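Local coordinates for molybdopterin-guanine dinucleotide biosynthesis protein B (MobB) (Archaeoglobus fulgidus, PDB 2F1R), which probably binds GTP and is thought to take part in the biosynthesis of the molybdopterin-guanine dinucleotide cofactor, at residues A[130-135]-A[139-144]. Numbering follows the deposited sequence.
Sequences LAVVCD and DGHKWF
The carbonyl of Cys134 receives the indole N-H of Trp143, with NE1 and O 2.6 Å apart. The oxygen lies close to the indole plane, at the pyrrole edge, whereas the donor sits tilted 21° from the carbonyl plane. With CG anti to the backbone N (chi1 165°), the indole of Trp143 extends along the neighbouring strand and brings NE1 to the carbonyl of Cys134. The side-chain bond thereby continues a parallel ladder: Val132 N donates to Lys142 O, Phe144 N to Val132 O, and Cys134 N to Phe144 O at 2.9 Å. Val132 thus uses both its N-H and its carbonyl toward 139-144, and its oxygen also meets the CA of Trp143 in a C-H...O contact.

On the face that carries Val132, its CG2 methyl rests 3.7 Å from CB of His141 and also touches CG and CD2 of the imidazole. The other face is covered by helix 149-160: there CE2 at the edge of the Phe144 ring lies 3.9 Å from CB of Ala131, while Phe155 packs on Ala131 and Ile152 on Phe144. Strand 111-114 pairs with 129-133 along its far side, which places 143-144 at the margin of the parallel sheet of this P-loop NTPase-related fold. A leucine in place of Trp143 would probably leave the Cys134 carbonyl without its indole donor and the backbone at Cys134 and Asp135 less firmly held against 139-144. Three backbone bonds and one side-chain bond therefore hold this short edge strand, the indole extending the main-chain pairing.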
ATOM      1  N   LEU A 130      -4.226 -27.443  -9.364  1.00 11.78           N
ATOM      2  CA  LEU A 130      -3.397 -28.155  -8.431  1.00 11.95           C
ATOM      3  C   LEU A 130      -4.273 -28.991  -7.547  1.00 11.38           C
ATOM      4  O   LEU A 130      -3.862 -30.100  -7.104  1.00 10.62           O
ATOM      5  CB  LEU A 130      -2.607 -27.158  -7.568  1.00 11.68           C
ATOM      6  CG  LEU A 130      -1.576 -26.278  -8.284  1.00 12.25           C
ATOM      7  CD1 LEU A 130      -0.802 -25.489  -7.318  1.00 12.92           C
ATOM      8  CD2 LEU A 130      -0.659 -27.116  -9.179  1.00 17.85           C
ATOM      9  N   ALA A 131      -5.465 -28.442  -7.238  1.00 10.64           N
ATOM     10  CA  ALA A 131      -6.430 -29.179  -6.417  1.00  9.63           C
ATOM     11  C   ALA A 131      -7.788 -28.539  -6.488  1.00 10.12           C
ATOM     12  O   ALA A 131      -7.917 -27.350  -6.842  1.00 10.11           O
ATOM     13  CB  ALA A 131      -5.957 -29.236  -4.964  1.00 10.46           C
ATOM     14  N   VAL A 132      -8.810 -29.321  -6.139  1.00 10.19           N
ATOM     15  CA  VAL A 132     -10.159 -28.834  -6.166  1.00  9.64           C
ATOM     16  C   VAL A 132     -10.673 -28.947  -4.760  1.00  9.98           C
ATOM     17  O   VAL A 132     -10.462 -29.992  -4.107  1.00 11.74           O
ATOM     18  CB  VAL A 132     -11.058 -29.611  -7.182  1.00 11.10           C
ATOM     19  CG1 VAL A 132     -12.544 -29.187  -7.045  1.00  8.67           C
ATOM     20  CG2 VAL A 132     -10.542 -29.424  -8.689  1.00  9.51           C
ATOM     21  N   VAL A 133     -11.322 -27.880  -4.281  1.00  9.99           N
ATOM     22  CA  VAL A 133     -12.002 -27.899  -2.972  1.00  8.93           C
ATOM     23  C   VAL A 133     -13.530 -27.944  -3.185  1.00  9.09           C
ATOM     24  O   VAL A 133     -14.115 -27.047  -3.761  1.00  7.63           O
ATOM     25  CB  VAL A 133     -11.573 -26.740  -2.104  1.00  9.29           C
ATOM     26  CG1 VAL A 133     -12.309 -26.754  -0.776  1.00  8.60           C
ATOM     27  CG2 VAL A 133     -10.060 -26.808  -1.879  1.00  9.80           C
ATOM     28  N   CYS A 134     -14.150 -29.024  -2.727  1.00 10.04           N
ATOM     29  CA  CYS A 134     -15.556 -29.282  -2.996  1.00 11.11           C
ATOM     30  C   CYS A 134     -16.059 -30.305  -1.973  1.00 11.83           C
ATOM     31  O   CYS A 134     -15.393 -31.311  -1.687  1.00 12.34           O
ATOM     32  CB  CYS A 134     -15.707 -29.817  -4.410  1.00 10.35           C
ATOM     33  SG  CYS A 134     -17.436 -29.993  -4.904  1.00 11.91           S
ATOM     34  N   ASP A 135     -17.203 -30.043  -1.373  1.00 11.76           N
ATOM     35  CA  ASP A 135     -17.794 -31.024  -0.418  1.00 14.63           C
ATOM     36  C   ASP A 135     -18.172 -32.386  -1.012  1.00 13.53           C
ATOM     37  O   ASP A 135     -18.172 -33.410  -0.337  1.00 15.22           O
ATOM     38  CB  ASP A 135     -18.949 -30.376   0.357  1.00 15.26           C
ATOM     39  CG  ASP A 135     -18.440 -29.491   1.499  1.00 19.49           C
ATOM     40  OD1 ASP A 135     -17.368 -29.789   2.076  1.00 24.25           O
ATOM     41  OD2 ASP A 135     -19.117 -28.517   1.844  1.00 25.73           O
ATOM     42  N   ASP A 139     -13.682 -35.869  -9.645  1.00 20.06           N
ATOM     43  CA  ASP A 139     -12.740 -36.749 -10.371  1.00 21.72           C
ATOM     44  C   ASP A 139     -11.667 -35.992 -11.138  1.00 20.94           C
ATOM     45  O   ASP A 139     -11.901 -34.902 -11.672  1.00 21.47           O
ATOM     46  CB  ASP A 139     -13.507 -37.625 -11.368  1.00 22.24           C
ATOM     47  CG  ASP A 139     -14.573 -38.495 -10.682  1.00 25.42           C
ATOM     48  OD1 ASP A 139     -14.251 -39.181  -9.661  1.00 28.03           O
ATOM     49  OD2 ASP A 139     -15.718 -38.505 -11.187  1.00 26.28           O
ATOM     50  N   GLY A 140     -10.499 -36.598 -11.223  1.00 20.86           N
ATOM     51  CA  GLY A 140      -9.483 -36.175 -12.174  1.00 20.03           C
ATOM     52  C   GLY A 140      -8.532 -35.163 -11.592  1.00 19.36           C
ATOM     53  O   GLY A 140      -7.650 -34.694 -12.300  1.00 20.35           O
ATOM     54  N   HIS A 141      -8.692 -34.862 -10.295  1.00 18.17           N
ATOM     55  CA  HIS A 141      -7.886 -33.863  -9.572  1.00 17.01           C
ATOM     56  C   HIS A 141      -7.701 -34.233  -8.120  1.00 16.03           C
ATOM     57  O   HIS A 141      -8.580 -34.874  -7.521  1.00 14.90           O
ATOM     58  CB  HIS A 141      -8.569 -32.483  -9.577  1.00 16.11           C
ATOM     59  CG  HIS A 141      -8.840 -31.948 -10.938  1.00 16.70           C
ATOM     60  ND1 HIS A 141      -7.857 -31.381 -11.720  1.00 16.40           N
ATOM     61  CD2 HIS A 141      -9.975 -31.910 -11.667  1.00 17.75           C
ATOM     62  CE1 HIS A 141      -8.381 -31.005 -12.867  1.00 19.40           C
ATOM     63  NE2 HIS A 141      -9.665 -31.312 -12.860  1.00 21.24           N
ATOM     64  N   LYS A 142      -6.596 -33.765  -7.544  1.00 14.68           N
ATOM     65  CA  LYS A 142      -6.414 -33.781  -6.097  1.00 14.47           C
ATOM     66  C   LYS A 142      -7.621 -33.076  -5.439  1.00 13.27           C
ATOM     67  O   LYS A 142      -8.025 -32.002  -5.870  1.00 12.76           O
ATOM     68  CB  LYS A 142      -5.104 -33.082  -5.742  1.00 13.66           C
ATOM     69  CG  LYS A 142      -4.706 -33.202  -4.318  1.00 20.45           C
ATOM     70  CD  LYS A 142      -3.665 -34.288  -4.119  1.00 27.71           C
ATOM     71  CE  LYS A 142      -3.702 -34.803  -2.655  1.00 32.23           C
ATOM     72  NZ  LYS A 142      -2.721 -34.125  -1.787  1.00 36.17           N
ATOM     73  N   TRP A 143      -8.194 -33.682  -4.411  1.00 12.47           N
ATOM     74  CA  TRP A 143      -9.491 -33.233  -3.919  1.00 13.36           C
ATOM     75  C   TRP A 143      -9.490 -33.113  -2.410  1.00 13.38           C
ATOM     76  O   TRP A 143      -9.006 -33.992  -1.729  1.00 15.00           O
ATOM     77  CB  TRP A 143     -10.628 -34.171  -4.404  1.00 13.60           C
ATOM     78  CG  TRP A 143     -11.922 -33.977  -3.629  1.00 15.11           C
ATOM     79  CD1 TRP A 143     -12.712 -32.832  -3.596  1.00 13.48           C
ATOM     80  CD2 TRP A 143     -12.573 -34.929  -2.768  1.00 14.54           C
ATOM     81  NE1 TRP A 143     -13.777 -33.025  -2.758  1.00 12.38           N
ATOM     82  CE2 TRP A 143     -13.728 -34.297  -2.245  1.00 12.19           C
ATOM     83  CE3 TRP A 143     -12.283 -36.245  -2.380  1.00 17.53           C
ATOM     84  CZ2 TRP A 143     -14.609 -34.941  -1.349  1.00 14.36           C
ATOM     85  CZ3 TRP A 143     -13.147 -36.885  -1.486  1.00 16.09           C
ATOM     86  CH2 TRP A 143     -14.317 -36.219  -0.985  1.00 16.26           C
ATOM     87  N   PHE A 144     -10.016 -32.008  -1.904  1.00 13.40           N
ATOM     88  CA  PHE A 144     -10.252 -31.788  -0.482  1.00 13.48           C
ATOM     89  C   PHE A 144     -11.686 -31.295  -0.322  1.00 13.86           C
ATOM     90  O   PHE A 144     -12.261 -30.699  -1.232  1.00 11.96           O
ATOM     91  CB  PHE A 144      -9.301 -30.685   0.062  1.00 13.40           C
ATOM     92  CG  PHE A 144      -7.838 -31.000  -0.108  1.00 13.66           C
ATOM     93  CD1 PHE A 144      -7.172 -31.849   0.795  1.00 15.47           C
ATOM     94  CD2 PHE A 144      -7.141 -30.492  -1.179  1.00 11.59           C
ATOM     95  CE1 PHE A 144      -5.823 -32.187   0.617  1.00 13.43           C
ATOM     96  CE2 PHE A 144      -5.805 -30.810  -1.350  1.00 13.24           C
ATOM     97  CZ  PHE A 144      -5.144 -31.663  -0.461  1.00 13.35           C
TER